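Local coordinates for biliverdin reductase (Synechocystis sp., PDB 5B3T), which probably reduces biliverdin, a heme-derived tetrapyrrole, at the expense of NAD(P)H, using a nucleotide-binding Rossmann fold, at residues A[27-32]-A[287-292]; A[91-96]-A[116-121]; A[155-161]-A[248-254]. The contacts are given in a common frame with arbitrary orientation. Residues are numbered along the deposited sequence.

Overall arrangement
The three contacts sample both halves of a two-domain fold of the Gfo/Idh/MocA family. Contact 2 lies in the N-terminal Rossmann fold and joins two neighbouring helices beside its parallel sheet. Contact 3 pairs two strands of the large mixed sheet of the C-terminal domain. Each is internal to its own part. Contact 1 ties the nucleotide-binding part to the C-terminal part: helix 23-34 packs on helix 283-300, which follows the mixed sheet in the chain. Contacts 2 and 3 come in series, nested inside the loop that contact 1 closes. The centres of contacts 2 and 3 lie about 35 Å apart; that of contact 1 is about 22 Å from contact 2 and 29 Å from contact 3.

Contact 1. Residues A[27-32]-A[287-292]; sequences RRAEVF and FRQDTE. With PO4 (phosphate ion), chain E.
Alpha-helical segments 27-32 and 287-292 cross at -57°, axes 9.3 Å apart. The nearest CA pairs are Arg-27 with Phe-287 (6.5 Å) and Val-31 with Arg-288 (6.1 Å). Arg-28 (mmt) donates from NH1 and NH2 to Asp-290 OD2, both 2.9 Å, as a salt bridge, and from NH1 to Thr-291 OG1 at 3.0 Å. Thr-291 OG1 donates to Phe-287 O (2.8 Å). Asp-290 OD1 is hydrogen-bonded to His-129 NE2, and Arg-27 NE to Tyr-23 OH. Here the helix after the first Rossmann strand, whose first turn holds NADP-binding Tyr-23 and Ala-24 (no NADP bound), meets a C-terminal helix. Phe-287 CD1 lies over the Arg-28 guanidinium, 3.6 Å from NE. Val-31 CG1 packs on Thr-291 CG2 (3.7 Å), which makes a CH-pi contact with the Phe-32 face, 3.9 Å from the centroid. Arg-27 NH1 bridges to Glu-30 OE1 (3.1 Å) and Arg-288 NE to Glu-292 OE2 (2.9 Å). Arg-288 NH1 and NH2 donate to phosphate O3 (2.9 Å) and O4 (2.6 Å).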
loop_
_atom_site.group_PDB
_atom_site.type_symbol
_atom_site.label_atom_id
_atom_site.label_comp_id
_atom_site.label_asym_id
_atom_site.label_seq_id
_atom_site.Cartn_x
_atom_site.Cartn_y
_atom_site.Cartn_z
ATOM N N ARG A 27 9.549 -7.401 -6.390
ATOM C CA ARG A 27 10.091 -6.244 -7.098
ATOM C C ARG A 27 11.272 -5.639 -6.350
ATOM O O ARG A 27 12.285 -5.281 -6.964
ATOM C CB ARG A 27 9.001 -5.193 -7.310
ATOM C CG ARG A 27 7.885 -5.636 -8.238
ATOM C CD ARG A 27 8.452 -6.139 -9.549
ATOM N NE ARG A 27 7.422 -6.332 -10.563
ATOM C CZ ARG A 27 7.591 -7.058 -11.664
ATOM N NH1 ARG A 27 8.748 -7.669 -11.877
ATOM N NH2 ARG A 27 6.605 -7.184 -12.541
ATOM N N ARG A 28 11.159 -5.511 -5.026
ATOM C CA ARG A 28 12.276 -5.006 -4.233
ATOM C C ARG A 28 13.475 -5.941 -4.329
ATOM O O ARG A 28 14.617 -5.493 -4.488
ATOM C CB ARG A 28 11.850 -4.833 -2.774
ATOM C CG ARG A 28 10.724 -3.835 -2.549
ATOM C CD ARG A 28 11.204 -2.397 -2.608
ATOM N NE ARG A 28 10.154 -1.473 -2.187
ATOM C CZ ARG A 28 10.285 -0.151 -2.162
ATOM N NH1 ARG A 28 11.425 0.412 -2.536
ATOM N NH2 ARG A 28 9.274 0.609 -1.761
ATOM N N ALA A 29 13.230 -7.252 -4.233
ATOM C CA ALA A 29 14.319 -8.220 -4.293
ATOM C C ALA A 29 15.051 -8.149 -5.627
ATOM O O ALA A 29 16.280 -8.261 -5.674
ATOM C CB ALA A 29 13.783 -9.632 -4.057
ATOM N N GLU A 30 14.308 -7.962 -6.720
ATOM C CA GLU A 30 14.935 -7.894 -8.036
ATOM C C GLU A 30 15.925 -6.737 -8.121
ATOM O O GLU A 30 17.031 -6.895 -8.651
ATOM C CB GLU A 30 13.865 -7.777 -9.122
ATOM C CG GLU A 30 13.040 -9.044 -9.319
ATOM C CD GLU A 30 11.841 -8.837 -10.227
ATOM O OE1 GLU A 30 11.446 -7.673 -10.450
ATOM O OE2 GLU A 30 11.291 -9.844 -10.720
ATOM N N VAL A 31 15.558 -5.572 -7.586
ATOM C CA VAL A 31 16.427 -4.404 -7.694
ATOM C C VAL A 31 17.563 -4.466 -6.679
ATOM O O VAL A 31 18.697 -4.076 -6.981
ATOM C CB VAL A 31 15.598 -3.113 -7.548
ATOM C CG1 VAL A 31 16.499 -1.887 -7.629
ATOM C CG2 VAL A 31 14.511 -3.055 -8.617
ATOM N N PHE A 32 17.285 -4.946 -5.464
ATOM C CA PHE A 32 18.334 -5.058 -4.454
ATOM C C PHE A 32 19.460 -5.970 -4.920
ATOM O O PHE A 32 20.640 -5.684 -4.682
ATOM C CB PHE A 32 17.751 -5.565 -3.135
ATOM C CG PHE A 32 17.109 -4.496 -2.307
ATOM C CD1 PHE A 32 17.753 -3.292 -2.101
ATOM C CD2 PHE A 32 15.866 -4.697 -1.731
ATOM C CE1 PHE A 32 17.174 -2.302 -1.337
ATOM C CE2 PHE A 32 15.281 -3.708 -0.966
ATOM C CZ PHE A 32 15.935 -2.511 -0.769
ATOM N N PHE A 287 8.821 0.895 -8.564
ATOM C CA PHE A 287 9.523 0.233 -7.468
ATOM C C PHE A 287 11.030 0.402 -7.599
ATOM O O PHE A 287 11.728 0.604 -6.599
ATOM C CB PHE A 287 9.164 -1.254 -7.418
ATOM C CG PHE A 287 8.020 -1.574 -6.497
ATOM C CD1 PHE A 287 8.146 -1.392 -5.129
ATOM C CD2 PHE A 287 6.828 -2.071 -6.995
ATOM C CE1 PHE A 287 7.098 -1.686 -4.275
ATOM C CE2 PHE A 287 5.773 -2.370 -6.144
ATOM C CZ PHE A 287 5.909 -2.177 -4.783
ATOM N N ARG A 288 11.551 0.319 -8.826
ATOM C CA ARG A 288 12.991 0.445 -9.023
ATOM C C ARG A 288 13.475 1.845 -8.667
ATOM O O ARG A 288 14.479 2.003 -7.962
ATOM C CB ARG A 288 13.367 0.098 -10.463
ATOM C CG ARG A 288 14.859 0.252 -10.731
ATOM C CD ARG A 288 15.254 -0.237 -12.110
ATOM N NE ARG A 288 16.693 -0.110 -12.321
ATOM C CZ ARG A 288 17.381 -0.797 -13.228
ATOM N NH1 ARG A 288 16.762 -1.667 -14.014
ATOM N NH2 ARG A 288 18.689 -0.615 -13.345
ATOM N N GLN A 289 12.776 2.877 -9.149
ATOM C CA GLN A 289 13.164 4.246 -8.820
ATOM C C GLN A 289 13.126 4.482 -7.315
ATOM O O GLN A 289 14.016 5.135 -6.759
ATOM C CB GLN A 289 12.257 5.244 -9.540
ATOM C CG GLN A 289 12.334 5.178 -11.059
ATOM C CD GLN A 289 13.763 5.117 -11.569
ATOM O OE1 GLN A 289 14.148 4.174 -12.262
ATOM N NE2 GLN A 289 14.558 6.123 -11.225
ATOM N N ASP A 290 12.104 3.953 -6.637
ATOM C CA ASP A 290 12.018 4.131 -5.191
ATOM C C ASP A 290 13.132 3.377 -4.475
ATOM O O ASP A 290 13.747 3.909 -3.545
ATOM C CB ASP A 290 10.654 3.680 -4.681
ATOM C CG ASP A 290 10.437 4.036 -3.225
ATOM O OD1 ASP A 290 10.108 5.208 -2.943
ATOM O OD2 ASP A 290 10.603 3.147 -2.363
ATOM N N THR A 291 13.404 2.140 -4.895
ATOM C CA THR A 291 14.489 1.378 -4.287
ATOM C C THR A 291 15.827 2.075 -4.491
ATOM O O THR A 291 16.646 2.148 -3.567
ATOM C CB THR A 291 14.536 -0.037 -4.864
ATOM O OG1 THR A 291 13.276 -0.681 -4.656
ATOM C CG2 THR A 291 15.630 -0.853 -4.186
ATOM N N GLU A 292 16.063 2.603 -5.694
ATOM C CA GLU A 292 17.322 3.290 -5.960
ATOM C C GLU A 292 17.426 4.585 -5.162
ATOM O O GLU A 292 18.518 4.960 -4.720
ATOM C CB GLU A 292 17.468 3.551 -7.459
ATOM C CG GLU A 292 17.672 2.277 -8.268
ATOM C CD GLU A 292 17.734 2.521 -9.764
ATOM O OE1 GLU A 292 17.369 3.629 -10.207
ATOM O OE2 GLU A 292 18.153 1.599 -10.496
HETATM P P PO4 E . 19.953 -3.102 -15.806
HETATM O O1 PO4 E . 20.260 -2.728 -17.237
HETATM O O2 PO4 E . 20.732 -4.340 -15.430
HETATM O O3 PO4 E . 18.475 -3.376 -15.662
HETATM O O4 PO4 E . 20.344 -1.963 -14.895
#

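Contact 2. Residues A[91-96]-A[116-121]; sequences AEAALQ and KLQQLA
In the Rossmann fold, helix 87-96 is the connection of the beta-alpha-beta crossover from strand 77-80 to strand 100-104, and helix 111-124 that of the next, to strand 128-131. Segments 91-96 and 116-121 are regular alpha helix and run nearly parallel, at 11°, with axes 10.0 Å apart. The closest CA pairs are Glu-92 with Leu-117 and Leu-95 with Ala-121, both 6.2 Å. Leu-120 and Leu-95 lose the most surface to this contact. Both point their CA-CB bonds toward the partner helix. Leu-120 (chi1 t, chi2 p) puts CD2 3.6 Å from Leu-95 CB and 3.8 Å from Glu-92 O. Leu-120 CD1 lies 3.7 Å from Gln-96 NE2. Leu-95 (chi1 m, chi2 t) places CD1 3.6 Å from Leu-117 O and CD2 3.9 Å from Ala-121 CB. It also touches Val-101 of strand 100-104, so it faces the sheet as well. Leu-117, with the same rotamer, packs on the start of 91-96: its CD1 is 4.0 Å from Ala-91 CB and its CD2 3.5 Å from Glu-92 N. No hydrogen bond joins the segments. The polar link is a salt bridge between extended Lys-116 (all t) and Glu-92, with NZ 3.6 Å from OE2.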
loop_
_atom_site.group_PDB
_atom_site.type_symbol
_atom_site.label_atom_id
_atom_site.label_comp_id
_atom_site.label_asym_id
_atom_site.label_seq_id
_atom_site.Cartn_x
_atom_site.Cartn_y
_atom_site.Cartn_z
ATOM N N ALA A 91 7.726 -3.396 12.064
ATOM C CA ALA A 91 8.475 -2.150 11.929
ATOM C C ALA A 91 9.046 -1.695 13.267
ATOM O O ALA A 91 10.204 -1.269 13.340
ATOM C CB ALA A 91 7.581 -1.065 11.332
ATOM N N GLU A 92 8.250 -1.772 14.336
ATOM C CA GLU A 92 8.753 -1.378 15.650
ATOM C C GLU A 92 9.890 -2.284 16.099
ATOM O O GLU A 92 10.902 -1.806 16.627
ATOM C CB GLU A 92 7.626 -1.391 16.683
ATOM C CG GLU A 92 8.113 -1.088 18.093
ATOM C CD GLU A 92 6.987 -0.911 19.090
ATOM O OE1 GLU A 92 5.940 -1.574 18.939
ATOM O OE2 GLU A 92 7.151 -0.108 20.031
ATOM N N ALA A 93 9.745 -3.596 15.897
ATOM C CA ALA A 93 10.798 -4.522 16.298
ATOM C C ALA A 93 12.074 -4.282 15.502
ATOM O O ALA A 93 13.177 -4.309 16.060
ATOM C CB ALA A 93 10.321 -5.965 16.130
ATOM N N ALA A 94 11.941 -4.040 14.195
ATOM C CA ALA A 94 13.114 -3.800 13.360
ATOM C C ALA A 94 13.825 -2.512 13.756
ATOM O O ALA A 94 15.061 -2.466 13.794
ATOM C CB ALA A 94 12.710 -3.758 11.887
ATOM N N LEU A 95 13.065 -1.452 14.046
ATOM C CA LEU A 95 13.682 -0.203 14.483
ATOM C C LEU A 95 14.376 -0.373 15.827
ATOM O O LEU A 95 15.473 0.156 16.039
ATOM C CB LEU A 95 12.633 0.906 14.561
ATOM C CG LEU A 95 12.085 1.433 13.235
ATOM C CD1 LEU A 95 10.908 2.371 13.471
ATOM C CD2 LEU A 95 13.185 2.129 12.451
ATOM N N GLN A 96 13.751 -1.110 16.744
ATOM C CA GLN A 96 14.367 -1.351 18.043
ATOM C C GLN A 96 15.667 -2.135 17.914
ATOM O O GLN A 96 16.583 -1.955 18.725
ATOM C CB GLN A 96 13.380 -2.079 18.951
ATOM C CG GLN A 96 12.209 -1.218 19.412
ATOM C CD GLN A 96 12.599 -0.210 20.482
ATOM O OE1 GLN A 96 13.776 -0.056 20.813
ATOM N NE2 GLN A 96 11.602 0.444 21.063
ATOM N N LYS A 116 4.169 6.747 16.710
ATOM C CA LYS A 116 5.150 6.127 17.595
ATOM C C LYS A 116 6.308 5.540 16.798
ATOM O O LYS A 116 7.464 5.598 17.233
ATOM C CB LYS A 116 4.476 5.052 18.447
ATOM C CG LYS A 116 5.395 4.376 19.457
ATOM C CD LYS A 116 4.642 3.328 20.263
ATOM C CE LYS A 116 5.546 2.656 21.282
ATOM N NZ LYS A 116 4.810 1.655 22.105
ATOM N N LEU A 117 6.017 4.981 15.621
ATOM C CA LEU A 117 7.079 4.478 14.752
ATOM C C LEU A 117 7.929 5.615 14.202
ATOM O O LEU A 117 9.155 5.490 14.102
ATOM C CB LEU A 117 6.481 3.666 13.601
ATOM C CG LEU A 117 5.798 2.343 13.936
ATOM C CD1 LEU A 117 5.140 1.755 12.696
ATOM C CD2 LEU A 117 6.812 1.383 14.509
ATOM N N GLN A 118 7.290 6.721 13.817
ATOM C CA GLN A 118 8.021 7.869 13.289
ATOM C C GLN A 118 8.985 8.427 14.331
ATOM O O GLN A 118 10.151 8.706 14.030
ATOM C CB GLN A 118 7.029 8.939 12.836
ATOM C CG GLN A 118 7.652 10.235 12.357
ATOM C CD GLN A 118 6.617 11.326 12.166
ATOM O OE1 GLN A 118 5.718 11.494 12.992
ATOM N NE2 GLN A 118 6.731 12.068 11.072
ATOM N N GLN A 119 8.509 8.591 15.567
ATOM C CA GLN A 119 9.367 9.084 16.640
ATOM C C GLN A 119 10.498 8.108 16.940
ATOM O O GLN A 119 11.644 8.518 17.154
ATOM C CB GLN A 119 8.531 9.342 17.893
ATOM C CG GLN A 119 9.318 9.861 19.089
ATOM C CD GLN A 119 10.090 11.128 18.783
ATOM O OE1 GLN A 119 11.289 11.216 19.044
ATOM N NE2 GLN A 119 9.403 12.118 18.228
ATOM N N LEU A 120 10.193 6.806 16.956
ATOM C CA LEU A 120 11.210 5.807 17.267
ATOM C C LEU A 120 12.319 5.798 16.223
ATOM O O LEU A 120 13.504 5.702 16.564
ATOM C CB LEU A 120 10.565 4.425 17.379
ATOM C CG LEU A 120 11.521 3.244 17.563
ATOM C CD1 LEU A 120 12.295 3.370 18.868
ATOM C CD2 LEU A 120 10.768 1.924 17.505
ATOM N N ALA A 121 11.956 5.898 14.943
ATOM C CA ALA A 121 12.967 5.930 13.893
ATOM C C ALA A 121 13.850 7.165 14.017
ATOM O O ALA A 121 15.068 7.088 13.809
ATOM C CB ALA A 121 12.302 5.878 12.518
#

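Contact 3. Residues A[155-161]-A[248-254]; sequences YARYSTI and ERIFTLH. With PO4 (phosphate ion), chain D.
Ser-159 OG donates to Glu-248 OE1 at 2.6 Å. The backbone bonds are as short: His-254 N to Tyr-155 O is 2.6 Å, and Arg-157 N to Thr-252 O is 2.7 Å. The return bond from Tyr-155 N to His-254 O is weak. Arg-157 NE forms its salt bridge with Glu-235; Arg-157 NH1 adds a weak one to Glu-248 OE2 (3.3 Å). Extended strands 155-161 and 248-254 run antiparallel at 167°, axes 4.5 Å apart. Tyr-155/His-254, Arg-157/Thr-252, Ser-159/Ile-250 and Ile-161/Glu-248 are hydrogen-bonded pairs. Ala-156/Leu-253, Tyr-158/Phe-251 and Thr-160/Arg-249 are non-hydrogen-bonded pairs. These are inner strands of the C-terminal mixed sheet, flanked by strands 233-241 and 258-263. On the face toward helix 183-189, Tyr-158 and Phe-251 (both chi1 t) form an offset stack, centroids 4.7 Å apart and planes at 19°. Ala-156 CB touches Leu-253 CG (4.0 Å). Farther along that face, Arg-249 NE holds phosphate O4 (2.7 Å) and NH2 holds O2 (2.9 Å), while its NH1 bridges to Glu-265.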
loop_
_atom_site.group_PDB
_atom_site.type_symbol
_atom_site.label_atom_id
_atom_site.label_comp_id
_atom_site.label_asym_id
_atom_site.label_seq_id
_atom_site.Cartn_x
_atom_site.Cartn_y
_atom_site.Cartn_z
ATOM N N TYR A 155 -16.247 15.244 -8.518
ATOM C CA TYR A 155 -16.858 13.940 -8.301
ATOM C C TYR A 155 -15.875 12.865 -8.732
ATOM O O TYR A 155 -15.374 12.898 -9.859
ATOM C CB TYR A 155 -18.173 13.818 -9.079
ATOM C CG TYR A 155 -18.992 12.582 -8.769
ATOM C CD1 TYR A 155 -19.137 12.124 -7.466
ATOM C CD2 TYR A 155 -19.648 11.892 -9.781
ATOM C CE1 TYR A 155 -19.896 10.997 -7.182
ATOM C CE2 TYR A 155 -20.409 10.769 -9.509
ATOM C CZ TYR A 155 -20.531 10.325 -8.208
ATOM O OH TYR A 155 -21.290 9.208 -7.934
ATOM N N ALA A 156 -15.596 11.926 -7.832
ATOM C CA ALA A 156 -14.682 10.831 -8.117
ATOM C C ALA A 156 -15.256 9.543 -7.550
ATOM O O ALA A 156 -15.933 9.548 -6.519
ATOM C CB ALA A 156 -13.286 11.079 -7.533
ATOM N N ARG A 157 -14.976 8.436 -8.234
ATOM C CA ARG A 157 -15.434 7.129 -7.787
ATOM C C ARG A 157 -14.324 6.114 -7.996
ATOM O O ARG A 157 -13.816 5.960 -9.112
ATOM C CB ARG A 157 -16.703 6.689 -8.529
ATOM C CG ARG A 157 -17.266 5.370 -8.026
ATOM C CD ARG A 157 -18.666 5.120 -8.556
ATOM N NE ARG A 157 -19.416 4.239 -7.666
ATOM C CZ ARG A 157 -19.432 2.916 -7.778
ATOM N NH1 ARG A 157 -18.745 2.333 -8.749
ATOM N NH2 ARG A 157 -20.134 2.181 -6.929
ATOM N N TYR A 158 -13.954 5.431 -6.917
ATOM C CA TYR A 158 -12.908 4.413 -6.922
ATOM C C TYR A 158 -13.521 3.139 -6.358
ATOM O O TYR A 158 -13.802 3.059 -5.157
ATOM C CB TYR A 158 -11.699 4.880 -6.104
ATOM C CG TYR A 158 -10.614 3.849 -5.874
ATOM C CD1 TYR A 158 -10.291 2.908 -6.844
ATOM C CD2 TYR A 158 -9.890 3.841 -4.689
ATOM C CE1 TYR A 158 -9.292 1.973 -6.626
ATOM C CE2 TYR A 158 -8.889 2.914 -4.464
ATOM C CZ TYR A 158 -8.595 1.983 -5.434
ATOM O OH TYR A 158 -7.599 1.061 -5.207
ATOM N N SER A 159 -13.745 2.151 -7.221
ATOM C CA SER A 159 -14.452 0.936 -6.841
ATOM C C SER A 159 -13.631 -0.283 -7.231
ATOM O O SER A 159 -13.213 -0.413 -8.387
ATOM C CB SER A 159 -15.834 0.871 -7.498
ATOM O OG SER A 159 -16.501 -0.328 -7.148
ATOM N N THR A 160 -13.412 -1.172 -6.266
ATOM C CA THR A 160 -12.727 -2.441 -6.481
ATOM C C THR A 160 -13.649 -3.549 -5.990
ATOM O O THR A 160 -13.877 -3.681 -4.783
ATOM C CB THR A 160 -11.387 -2.482 -5.746
ATOM O OG1 THR A 160 -10.640 -1.296 -6.047
ATOM C CG2 THR A 160 -10.582 -3.694 -6.181
ATOM N N ILE A 161 -14.187 -4.336 -6.917
ATOM C CA ILE A 161 -15.036 -5.475 -6.586
ATOM C C ILE A 161 -14.414 -6.716 -7.208
ATOM O O ILE A 161 -14.179 -6.757 -8.422
ATOM C CB ILE A 161 -16.481 -5.279 -7.066
ATOM C CG1 ILE A 161 -17.166 -4.189 -6.237
ATOM C CG2 ILE A 161 -17.251 -6.587 -6.966
ATOM C CD1 ILE A 161 -18.593 -3.907 -6.648
ATOM N N GLU A 248 -15.210 -5.351 -10.761
ATOM C CA GLU A 248 -15.119 -3.933 -11.080
ATOM C C GLU A 248 -13.780 -3.407 -10.587
ATOM O O GLU A 248 -13.441 -3.583 -9.414
ATOM C CB GLU A 248 -16.266 -3.146 -10.433
ATOM C CG GLU A 248 -16.505 -1.773 -11.035
ATOM C CD GLU A 248 -17.587 -0.994 -10.311
ATOM O OE1 GLU A 248 -17.891 -1.334 -9.148
ATOM O OE2 GLU A 248 -18.137 -0.041 -10.904
ATOM N N ARG A 249 -13.019 -2.778 -11.486
ATOM C CA ARG A 249 -11.800 -2.044 -11.140
ATOM C C ARG A 249 -11.889 -0.692 -11.841
ATOM O O ARG A 249 -11.407 -0.529 -12.965
ATOM C CB ARG A 249 -10.535 -2.804 -11.537
ATOM C CG ARG A 249 -10.155 -3.929 -10.588
ATOM C CD ARG A 249 -8.653 -4.192 -10.627
ATOM N NE ARG A 249 -8.199 -4.650 -11.938
ATOM C CZ ARG A 249 -7.014 -4.353 -12.462
ATOM N NH1 ARG A 249 -6.161 -3.591 -11.791
ATOM N NH2 ARG A 249 -6.682 -4.814 -13.661
ATOM N N ILE A 250 -12.502 0.278 -11.166
ATOM C CA ILE A 250 -12.801 1.581 -11.746
ATOM C C ILE A 250 -12.189 2.670 -10.875
ATOM O O ILE A 250 -12.271 2.614 -9.643
ATOM C CB ILE A 250 -14.323 1.800 -11.893
ATOM C CG1 ILE A 250 -14.932 0.740 -12.810
ATOM C CG2 ILE A 250 -14.622 3.190 -12.428
ATOM C CD1 ILE A 250 -14.440 0.802 -14.232
ATOM N N PHE A 251 -11.574 3.659 -11.523
ATOM C CA PHE A 251 -11.124 4.886 -10.865
ATOM C C PHE A 251 -11.484 6.031 -11.810
ATOM O O PHE A 251 -10.809 6.247 -12.821
ATOM C CB PHE A 251 -9.629 4.850 -10.560
ATOM C CG PHE A 251 -9.205 5.791 -9.459
ATOM C CD1 PHE A 251 -9.983 6.885 -9.114
ATOM C CD2 PHE A 251 -8.026 5.572 -8.762
ATOM C CE1 PHE A 251 -9.594 7.743 -8.105
ATOM C CE2 PHE A 251 -7.632 6.428 -7.749
ATOM C CZ PHE A 251 -8.417 7.514 -7.421
ATOM N N THR A 252 -12.554 6.749 -11.484
ATOM C CA THR A 252 -13.070 7.825 -12.319
ATOM C C THR A 252 -13.033 9.128 -11.535
ATOM O O THR A 252 -13.417 9.158 -10.363
ATOM C CB THR A 252 -14.500 7.525 -12.776
ATOM O OG1 THR A 252 -14.516 6.291 -13.503
ATOM C CG2 THR A 252 -15.027 8.643 -13.669
ATOM N N LEU A 253 -12.568 10.197 -12.182
ATOM C CA LEU A 253 -12.528 11.526 -11.583
ATOM C C LEU A 253 -13.130 12.522 -12.565
ATOM O O LEU A 253 -12.646 12.653 -13.694
ATOM C CB LEU A 253 -11.096 11.925 -11.206
ATOM C CG LEU A 253 -10.337 10.967 -10.277
ATOM C CD1 LEU A 253 -9.489 9.980 -11.071
ATOM C CD2 LEU A 253 -9.482 11.722 -9.266
ATOM N N HIS A 254 -14.178 13.219 -12.133
ATOM C CA HIS A 254 -14.883 14.186 -12.965
ATOM C C HIS A 254 -14.467 15.595 -12.559
ATOM O O HIS A 254 -14.591 15.967 -11.387
ATOM C CB HIS A 254 -16.398 14.029 -12.835
ATOM C CG HIS A 254 -16.924 12.717 -13.330
ATOM N ND1 HIS A 254 -17.037 12.420 -14.671
ATOM C CD2 HIS A 254 -17.397 11.637 -12.663
ATOM C CE1 HIS A 254 -17.541 11.206 -14.808
ATOM N NE2 HIS A 254 -17.769 10.710 -13.606
HETATM P P PO4 D . -9.266 -7.333 -14.532
HETATM O O1 PO4 D . -9.967 -7.059 -15.842
HETATM O O2 PO4 D . -7.773 -7.229 -14.733
HETATM O O3 PO4 D . -9.616 -8.720 -14.053
HETATM O O4 PO4 D . -9.706 -6.319 -13.504
#